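PDB 2QR4: peptidase M3B, oligoendopeptidase F from Enterococcus faecium, which probably cleaves internal peptide bonds of short peptides as a zinc-dependent metallopeptidase of family M3. Local coordinates for residues L260-R265 against S564-R569; R419-V424 against L570-E575. All blocks are in the same frame, centred on the assembly; numbering follows the deposited sequence. Where two conformers were deposited one is given.

Contact 1: residues L260-R265 against S564-R569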
ATOM      1  N   LEU A 260     -18.536   2.477 -31.293  1.00 39.66           N
ATOM      2  CA  LEU A 260     -18.224   1.083 -30.967  1.00 38.91           C
ATOM      3  C   LEU A 260     -18.694   0.111 -32.056  1.00 37.55           C
ATOM      4  O   LEU A 260     -18.057  -0.909 -32.297  1.00 42.32           O
ATOM      5  CB  LEU A 260     -18.824   0.683 -29.607  1.00 32.92           C
ATOM      6  CG  LEU A 260     -18.195   1.399 -28.412  1.00 44.12           C
ATOM      7  CD1 LEU A 260     -18.886   1.003 -27.149  1.00 31.48           C
ATOM      8  CD2 LEU A 260     -16.686   1.116 -28.320  1.00 31.00           C
ATOM      9  N   PRO A 261     -19.816   0.415 -32.717  1.00 45.56           N
ATOM     10  CA  PRO A 261     -20.181  -0.516 -33.797  1.00 51.28           C
ATOM     11  C   PRO A 261     -19.062  -0.743 -34.832  1.00 50.17           C
ATOM     12  O   PRO A 261     -19.004  -1.817 -35.427  1.00 44.82           O
ATOM     13  CB  PRO A 261     -21.414   0.149 -34.451  1.00 43.12           C
ATOM     14  CG  PRO A 261     -22.026   0.985 -33.331  1.00 40.91           C
ATOM     15  CD  PRO A 261     -20.797   1.509 -32.558  1.00 40.99           C
ATOM     16  N   LEU A 262     -18.194   0.244 -35.063  1.00 40.73           N
ATOM     17  CA  LEU A 262     -17.049   0.023 -35.962  1.00 41.28           C
ATOM     18  C   LEU A 262     -16.091  -1.079 -35.466  1.00 45.34           C
ATOM     19  O   LEU A 262     -15.697  -1.935 -36.251  1.00 40.00           O
ATOM     20  CB  LEU A 262     -16.275   1.304 -36.196  1.00 38.04           C
ATOM     21  CG  LEU A 262     -17.035   2.365 -36.981  1.00 38.39           C
ATOM     22  CD1 LEU A 262     -16.192   3.636 -37.061  1.00 26.91           C
ATOM     23  CD2 LEU A 262     -17.384   1.835 -38.350  1.00 27.57           C
ATOM     24  N   LEU A 263     -15.737  -1.056 -34.175  1.00 34.78           N
ATOM     25  CA  LEU A 263     -14.967  -2.136 -33.544  1.00 37.84           C
ATOM     26  C   LEU A 263     -15.720  -3.461 -33.656  1.00 47.39           C
ATOM     27  O   LEU A 263     -15.131  -4.492 -33.997  1.00 49.68           O
ATOM     28  CB  LEU A 263     -14.735  -1.851 -32.054  1.00 42.75           C
ATOM     29  CG  LEU A 263     -13.423  -2.247 -31.343  1.00 47.82           C
ATOM     30  CD1 LEU A 263     -13.649  -2.564 -29.867  1.00 35.90           C
ATOM     31  CD2 LEU A 263     -12.688  -3.385 -31.991  1.00 39.15           C
ATOM     32  N   HIS A 264     -17.016  -3.432 -33.339  1.00 35.18           N
ATOM     33  CA  HIS A 264     -17.845  -4.623 -33.412  1.00 40.54           C
ATOM     34  C   HIS A 264     -17.690  -5.261 -34.776  1.00 35.54           C
ATOM     35  O   HIS A 264     -17.436  -6.464 -34.883  1.00 38.60           O
ATOM     36  CB  HIS A 264     -19.324  -4.301 -33.139  1.00 39.80           C
ATOM     37  CG  HIS A 264     -19.590  -3.836 -31.741  1.00 47.37           C
ATOM     38  ND1 HIS A 264     -20.824  -3.381 -31.329  1.00 45.67           N
ATOM     39  CD2 HIS A 264     -18.770  -3.720 -30.668  1.00 44.80           C
ATOM     40  CE1 HIS A 264     -20.757  -3.023 -30.058  1.00 34.41           C
ATOM     41  NE2 HIS A 264     -19.523  -3.223 -29.632  1.00 39.77           N
ATOM     42  N   ARG A 265     -17.816  -4.436 -35.812  1.00 33.11           N
ATOM     43  CA  ARG A 265     -17.651  -4.871 -37.193  1.00 42.47           C
ATOM     44  C   ARG A 265     -16.261  -5.445 -37.476  1.00 49.23           C
ATOM     45  O   ARG A 265     -16.139  -6.454 -38.170  1.00 47.40           O
ATOM     46  CB  ARG A 265     -17.885  -3.702 -38.140  1.00 44.25           C
ATOM     47  CG  ARG A 265     -19.212  -3.695 -38.819  1.00 45.21           C
ATOM     48  CD  ARG A 265     -18.989  -3.552 -40.320  1.00 51.13           C
ATOM     49  NE  ARG A 265     -18.924  -2.164 -40.747  1.00 43.82           N
ATOM     50  CZ  ARG A 265     -18.544  -1.797 -41.961  1.00 45.54           C
ATOM     51  NH1 ARG A 265     -18.174  -2.715 -42.839  1.00 43.57           N
ATOM     52  NH2 ARG A 265     -18.513  -0.519 -42.294  1.00 47.01           N
ATOM     53  N   SER A 564     -13.979   7.965 -39.417  1.00 41.20           N
ATOM     54  CA  SER A 564     -14.442   7.843 -40.782  1.00 43.13           C
ATOM     55  C   SER A 564     -13.409   7.068 -41.586  1.00 47.80           C
ATOM     56  O   SER A 564     -13.749   6.233 -42.439  1.00 45.98           O
ATOM     57  CB  SER A 564     -14.699   9.213 -41.409  1.00 32.70           C
ATOM     58  OG  SER A 564     -14.899   9.072 -42.816  1.00 42.57           O
HETATM   59  N   MSE A 565     -12.145   7.340 -41.301  1.00 34.03           N
HETATM   60  CA  MSE A 565     -11.073   6.657 -41.991  1.00 44.53           C
HETATM   61  C   MSE A 565     -11.014   5.177 -41.610  1.00 43.32           C
HETATM   62  O   MSE A 565     -10.681   4.327 -42.425  1.00 38.02           O
HETATM   63  CB  MSE A 565      -9.750   7.308 -41.651  1.00 30.42           C
HETATM   64  CG  MSE A 565      -8.572   6.723 -42.421  1.00 65.75           C
HETATM   65 SE   MSE A 565      -6.914   7.723 -42.116  1.00 90.46          SE
HETATM   66  CE  MSE A 565      -7.671   9.546 -41.989  1.00 75.33           C
ATOM     67  N   PHE A 566     -11.321   4.873 -40.357  1.00 36.48           N
ATOM     68  CA  PHE A 566     -11.284   3.495 -39.899  1.00 44.85           C
ATOM     69  C   PHE A 566     -12.341   2.735 -40.668  1.00 43.08           C
ATOM     70  O   PHE A 566     -12.088   1.645 -41.175  1.00 44.13           O
ATOM     71  CB  PHE A 566     -11.552   3.427 -38.398  1.00 42.38           C
ATOM     72  CG  PHE A 566     -11.518   2.044 -37.827  1.00 41.88           C
ATOM     73  CD1 PHE A 566     -10.357   1.543 -37.259  1.00 36.66           C
ATOM     74  CD2 PHE A 566     -12.659   1.256 -37.817  1.00 45.65           C
ATOM     75  CE1 PHE A 566     -10.328   0.274 -36.702  1.00 45.31           C
ATOM     76  CE2 PHE A 566     -12.635  -0.025 -37.271  1.00 40.77           C
ATOM     77  CZ  PHE A 566     -11.473  -0.515 -36.711  1.00 37.39           C
ATOM     78  N   GLU A 567     -13.520   3.349 -40.770  1.00 37.50           N
ATOM     79  CA  GLU A 567     -14.655   2.771 -41.471  1.00 36.50           C
ATOM     80  C   GLU A 567     -14.361   2.581 -42.965  1.00 37.64           C
ATOM     81  O   GLU A 567     -14.593   1.508 -43.518  1.00 48.76           O
ATOM     82  CB  GLU A 567     -15.917   3.623 -41.255  1.00 36.13           C
ATOM     83  CG  GLU A 567     -17.111   3.211 -42.143  1.00 44.87           C
ATOM     84  CD  GLU A 567     -18.412   3.958 -41.826  1.00 45.89           C
ATOM     85  OE1 GLU A 567     -18.363   5.167 -41.508  1.00 58.09           O
ATOM     86  OE2 GLU A 567     -19.492   3.334 -41.899  1.00 50.75           O
ATOM     87  N   GLN A 568     -13.855   3.603 -43.633  1.00 35.47           N
ATOM     88  CA  GLN A 568     -13.591   3.416 -45.054  1.00 42.24           C
ATOM     89  C   GLN A 568     -12.528   2.353 -45.331  1.00 39.64           C
ATOM     90  O   GLN A 568     -12.666   1.554 -46.252  1.00 41.50           O
ATOM     91  CB  GLN A 568     -13.367   4.736 -45.833  1.00 41.85           C
ATOM     92  CG  GLN A 568     -12.466   5.749 -45.220  1.00 50.48           C
ATOM     93  CD  GLN A 568     -12.556   7.101 -45.930  1.00 42.61           C
ATOM     94  OE1 GLN A 568     -13.008   8.088 -45.359  1.00 38.27           O
ATOM     95  NE2 GLN A 568     -12.113   7.145 -47.169  1.00 45.05           N
ATOM     96  N   ARG A 569     -11.495   2.291 -44.507  1.00 36.90           N
ATOM     97  CA  ARG A 569     -10.471   1.285 -44.729  1.00 29.01           C
ATOM     98  C   ARG A 569     -10.973  -0.120 -44.345  1.00 37.47           C
ATOM     99  O   ARG A 569     -10.641  -1.109 -44.984  1.00 34.44           O
ATOM    100  CB  ARG A 569      -9.176   1.677 -44.032  1.00 32.40           C
ATOM    101  CG  ARG A 569      -8.582   3.002 -44.605  1.00 37.14           C
ATOM    102  CD  ARG A 569      -7.260   3.372 -43.929  1.00 29.97           C
ATOM    103  NE  ARG A 569      -6.600   4.432 -44.657  1.00 38.33           N
ATOM    104  CZ  ARG A 569      -5.503   5.058 -44.249  1.00 37.59           C
ATOM    105  NH1 ARG A 569      -4.954   4.744 -43.087  1.00 35.30           N
ATOM    106  NH2 ARG A 569      -4.969   6.018 -45.004  1.00 31.82           N
TER
HETATM  107  O   HOH W   1     -19.947   0.802 -40.691  1.00 45.90           O

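Contact 2: residues R419-V424 against L570-E575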
ATOM      1  N   ARG A 419      -2.805  -8.784 -51.771  1.00 48.47           N
ATOM      2  CA  ARG A 419      -2.235  -9.237 -50.503  1.00 49.30           C
ATOM      3  C   ARG A 419      -1.522  -8.085 -49.797  1.00 48.83           C
ATOM      4  O   ARG A 419      -1.688  -7.901 -48.590  1.00 45.49           O
ATOM      5  CB  ARG A 419      -1.284 -10.426 -50.689  1.00 57.46           C
ATOM      6  CG  ARG A 419      -1.917 -11.806 -50.494  1.00 62.38           C
ATOM      7  CD  ARG A 419      -2.701 -12.259 -51.720  1.00 72.67           C
ATOM      8  NE  ARG A 419      -1.901 -12.229 -52.952  1.00 81.50           N
ATOM      9  CZ  ARG A 419      -1.579 -13.305 -53.671  1.00 80.49           C
ATOM     10  NH1 ARG A 419      -1.984 -14.512 -53.290  1.00 82.80           N
ATOM     11  NH2 ARG A 419      -0.854 -13.174 -54.777  1.00 73.90           N
ATOM     12  N   VAL A 420      -0.741  -7.306 -50.547  1.00 41.02           N
ATOM     13  CA  VAL A 420      -0.115  -6.114 -49.985  1.00 38.90           C
ATOM     14  C   VAL A 420      -1.178  -5.149 -49.455  1.00 42.10           C
ATOM     15  O   VAL A 420      -1.153  -4.794 -48.280  1.00 42.05           O
ATOM     16  CB  VAL A 420       0.770  -5.364 -50.988  1.00 45.72           C
ATOM     17  CG1 VAL A 420       1.481  -4.211 -50.284  1.00 44.20           C
ATOM     18  CG2 VAL A 420       1.779  -6.303 -51.631  1.00 38.46           C
ATOM     19  N   ARG A 421      -2.129  -4.745 -50.295  1.00 32.57           N
ATOM     20  CA  ARG A 421      -3.150  -3.812 -49.815  1.00 38.38           C
ATOM     21  C   ARG A 421      -3.819  -4.330 -48.542  1.00 41.13           C
ATOM     22  O   ARG A 421      -3.985  -3.581 -47.584  1.00 45.64           O
ATOM     23  CB  ARG A 421      -4.198  -3.492 -50.884  1.00 32.83           C
ATOM     24  CG  ARG A 421      -3.632  -2.801 -52.104  1.00 38.12           C
ATOM     25  CD  ARG A 421      -4.737  -2.345 -53.049  1.00 32.82           C
ATOM     26  NE  ARG A 421      -5.498  -1.240 -52.475  1.00 40.04           N
ATOM     27  CZ  ARG A 421      -5.068   0.014 -52.475  1.00 42.00           C
ATOM     28  NH1 ARG A 421      -3.888   0.299 -53.010  1.00 32.89           N
ATOM     29  NH2 ARG A 421      -5.805   0.976 -51.930  1.00 39.08           N
ATOM     30  N   ALA A 422      -4.194  -5.609 -48.528  1.00 46.58           N
ATOM     31  CA  ALA A 422      -4.850  -6.186 -47.352  1.00 46.63           C
ATOM     32  C   ALA A 422      -3.973  -6.039 -46.118  1.00 49.67           C
ATOM     33  O   ALA A 422      -4.451  -5.640 -45.045  1.00 45.25           O
ATOM     34  CB  ALA A 422      -5.210  -7.652 -47.579  1.00 35.31           C
ATOM     35  N   TYR A 423      -2.687  -6.342 -46.277  1.00 36.85           N
ATOM     36  CA  TYR A 423      -1.781  -6.279 -45.146  1.00 37.88           C
ATOM     37  C   TYR A 423      -1.755  -4.882 -44.552  1.00 41.23           C
ATOM     38  O   TYR A 423      -1.858  -4.728 -43.333  1.00 38.45           O
ATOM     39  CB  TYR A 423      -0.347  -6.705 -45.500  1.00 53.28           C
ATOM     40  CG  TYR A 423       0.533  -6.702 -44.270  1.00 48.45           C
ATOM     41  CD1 TYR A 423       1.333  -5.605 -43.958  1.00 47.56           C
ATOM     42  CD2 TYR A 423       0.505  -7.774 -43.383  1.00 53.35           C
ATOM     43  CE1 TYR A 423       2.114  -5.594 -42.813  1.00 49.15           C
ATOM     44  CE2 TYR A 423       1.268  -7.776 -42.238  1.00 55.73           C
ATOM     45  CZ  TYR A 423       2.071  -6.689 -41.950  1.00 62.64           C
ATOM     46  OH  TYR A 423       2.830  -6.714 -40.792  1.00 67.48           O
ATOM     47  N   VAL A 424      -1.626  -3.854 -45.391  1.00 36.02           N
ATOM     48  CA  VAL A 424      -1.529  -2.513 -44.825  1.00 36.63           C
ATOM     49  C   VAL A 424      -2.859  -1.957 -44.297  1.00 36.35           C
ATOM     50  O   VAL A 424      -2.894  -1.249 -43.292  1.00 43.07           O
ATOM     51  CB  VAL A 424      -0.689  -1.531 -45.692  1.00 40.77           C
ATOM     52  CG1 VAL A 424      -0.230  -2.175 -46.985  1.00 34.43           C
ATOM     53  CG2 VAL A 424      -1.383  -0.200 -45.884  1.00 29.40           C
ATOM     54  N   LEU A 570     -11.826  -0.182 -43.338  1.00 36.04           N
ATOM     55  CA  LEU A 570     -12.481  -1.410 -42.951  1.00 29.11           C
ATOM     56  C   LEU A 570     -13.338  -1.919 -44.111  1.00 40.96           C
ATOM     57  O   LEU A 570     -13.215  -3.083 -44.520  1.00 39.29           O
ATOM     58  CB  LEU A 570     -13.318  -1.163 -41.690  1.00 34.02           C
ATOM     59  CG  LEU A 570     -14.272  -2.243 -41.178  1.00 42.16           C
ATOM     60  CD1 LEU A 570     -13.541  -3.559 -41.088  1.00 39.84           C
ATOM     61  CD2 LEU A 570     -14.812  -1.839 -39.817  1.00 34.09           C
ATOM     62  N   ASN A 571     -14.189  -1.041 -44.645  0.50 40.86           N
ATOM     63  CA  ASN A 571     -15.028  -1.363 -45.804  0.50 37.48           C
ATOM     64  C   ASN A 571     -14.217  -1.842 -47.015  0.50 36.16           C
ATOM     65  O   ASN A 571     -14.613  -2.785 -47.703  0.50 42.65           O
ATOM     66  CB  ASN A 571     -15.919  -0.169 -46.186  0.50 30.88           C
ATOM     67  CG  ASN A 571     -17.150  -0.038 -45.290  0.50 43.38           C
ATOM     68  OD1 ASN A 571     -17.485  -0.961 -44.536  0.50 37.48           O
ATOM     69  ND2 ASN A 571     -17.845   1.108 -45.387  0.50 20.78           N
ATOM     70  N   GLU A 572     -13.077  -1.205 -47.266  1.00 30.62           N
ATOM     71  CA  GLU A 572     -12.204  -1.606 -48.375  1.00 40.19           C
ATOM     72  C   GLU A 572     -11.575  -2.990 -48.133  1.00 37.42           C
ATOM     73  O   GLU A 572     -11.451  -3.792 -49.053  1.00 46.41           O
ATOM     74  CB  GLU A 572     -11.120  -0.547 -48.658  1.00 36.32           C
ATOM     75  CG  GLU A 572     -10.124  -0.956 -49.761  1.00 34.65           C
ATOM     76  CD  GLU A 572      -8.995   0.053 -49.979  1.00 40.43           C
ATOM     77  OE1 GLU A 572      -8.905   1.053 -49.223  1.00 30.49           O
ATOM     78  OE2 GLU A 572      -8.195  -0.154 -50.924  1.00 40.25           O
ATOM     79  N   LEU A 573     -11.197  -3.270 -46.892  1.00 42.16           N
ATOM     80  CA  LEU A 573     -10.629  -4.578 -46.540  1.00 41.67           C
ATOM     81  C   LEU A 573     -11.643  -5.717 -46.737  1.00 43.68           C
ATOM     82  O   LEU A 573     -11.316  -6.759 -47.288  1.00 41.32           O
ATOM     83  CB  LEU A 573     -10.125  -4.569 -45.088  1.00 35.56           C
ATOM     84  CG  LEU A 573      -9.486  -5.869 -44.588  1.00 34.05           C
ATOM     85  CD1 LEU A 573      -8.331  -6.341 -45.512  1.00 34.45           C
ATOM     86  CD2 LEU A 573      -9.020  -5.725 -43.153  1.00 25.58           C
ATOM     87  N   GLU A 574     -12.872  -5.510 -46.276  1.00 39.54           N
ATOM     88  CA  GLU A 574     -13.941  -6.470 -46.512  1.00 42.74           C
ATOM     89  C   GLU A 574     -14.153  -6.754 -47.998  1.00 49.43           C
ATOM     90  O   GLU A 574     -14.260  -7.912 -48.399  1.00 49.81           O
ATOM     91  CB  GLU A 574     -15.246  -5.979 -45.896  1.00 33.11           C
ATOM     92  CG  GLU A 574     -15.251  -6.000 -44.393  1.00 50.92           C
ATOM     93  CD  GLU A 574     -16.467  -5.324 -43.826  1.00 54.11           C
ATOM     94  OE1 GLU A 574     -17.344  -4.942 -44.622  1.00 60.45           O
ATOM     95  OE2 GLU A 574     -16.544  -5.168 -42.590  1.00 60.31           O
ATOM     96  N   GLU A 575     -14.222  -5.703 -48.812  1.00 48.28           N
ATOM     97  CA  GLU A 575     -14.461  -5.881 -50.245  1.00 50.24           C
ATOM     98  C   GLU A 575     -13.297  -6.634 -50.861  1.00 48.19           C
ATOM     99  O   GLU A 575     -13.462  -7.458 -51.760  1.00 42.21           O
ATOM    100  CB  GLU A 575     -14.661  -4.536 -50.955  1.00 41.64           C
ATOM    101  CG  GLU A 575     -15.953  -3.811 -50.574  1.00 45.36           C
ATOM    102  CD  GLU A 575     -15.960  -2.334 -50.981  1.00 57.48           C
ATOM    103  OE1 GLU A 575     -14.963  -1.845 -51.572  1.00 58.92           O
ATOM    104  OE2 GLU A 575     -16.979  -1.660 -50.707  1.00 67.25           O
TER
HETATM  105  O   HOH W   2      -8.140  -2.336 -52.476  1.00 47.02           O

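Contact 1: residues L260-R265 against S564-R569
Leu262 packs against two consecutive residues of the C-terminal helix, Phe566 and Glu567, and uses a different part of itself for each. Its CB comes obliquely to the CD2-CE2 rim of the Phe566 ring, 4.0 Å from CD2, while its backbone O approaches the same ring at the edge, close to the ring plane, 3.8 Å from CE2. The tip of the leucine turns to the neighbour: CD2 lies 3.7 Å from Glu567 CB, and the two side chains cross at about a right angle. Phe566 gets there with CG anti to its backbone N (chi1 -179°), and the ring also meets that of Phe432 of helix 418-454, the two planes inclined to each other.

The two helices, 260-274 and 557-579, run roughly in the same direction here, their short axes 26° apart and 10.5 Å at closest approach, part of the largely helical body expected of an M3 peptidase.

At the outer side Arg265 crosses Glu567 at a slant. Glu567 OE2 lies in plane at the edge of its guanidinium, with NH2 4.0 Å from OE2, a long ion pair whose guanidinium and carboxylate planes are strongly inclined. Water 1 bridges the gap, donating to Glu567 OE2 at 2.8 Å and accepting from Arg265 NH2. The guanidinium is held chiefly one and two turns further along helix 557-579, where NH2 bonds Asn571 OD1 and NH1 forms a salt bridge with Glu574 OE2.

Contact 2: residues R419-V424 against L570-E575
Glu572 OE2 takes hydrogen bonds from two nitrogens of Arg421 and from a water. The arginine comes side-on: NH2 donates at 2.8 Å to OE2 with an N-H...O angle of 163°, entering on the syn lone pair, while NE donates to the same OE2 at 3.3 Å and a more bent 137°, arriving nearly along the C-O direction. Both bonds lie in the guanidinium plane, and the carboxylate is turned only 28° from it, so the NE-NH2 edge of the guanidinium closes on the single oxygen OE2, with the two planes nearly coplanar.

Water 2 sits beside this pair and ties it from another direction, donating to Glu572 OE2 at 2.7 Å and accepting from Arg421 NE at 2.9 Å. The single N-H of NE is thus shared between the carboxylate and the water. Glu572 reaches across with its chain extended, whereas Arg421 bends at chi3 to bring NE and NH2 round to the oxygen. Its third nitrogen, NH1, faces the other way and bonds the backbone oxygens of Leu412 and Glu415, at and just beyond the end of helix 394-414.

Next to the ion pair the two helices, 418-454 and 557-579, pack through small apolar surfaces. Leu573 CD1 lies 3.9 Å from Ala422 CA and 4.0 Å from Ala422 CB, and the small alanine is consistent with the close backbones, Ala422 CA and Leu573 CA being 6.1 Å apart. Leu573 also touches Leu429 further along helix 418-454 and Leu269 of helix 260-274, so it lies where these three helices meet.

With all three nitrogens of Arg421 engaged, its guanidinium is fixed in rotation, and the positive charge beside OE2 would probably keep Glu572 ionised.

Overall arrangement
Both contacts are made by successive segments of helix 557-579, with centres 13 Å apart. Contact 1 sets it against helix 260-274 and contact 2 against helix 418-454, so the C-terminal helix bridges two elements distant in sequence. Each joins an apolar patch to an arginine-glutamate pair, but contact 1 rests mainly on Leu262 packed against Phe566 and the aliphatic part of Glu567, contact 2 on a direct, short ion pair. They are joined through Arg265 and also through Leu570, which packs on Leu262 and Arg265. Both are partly buried: two of four touching residues are buried in contact 2, one in contact 1, although contact 2's centre lies farther from the chain's (about 29 Å against 24 Å).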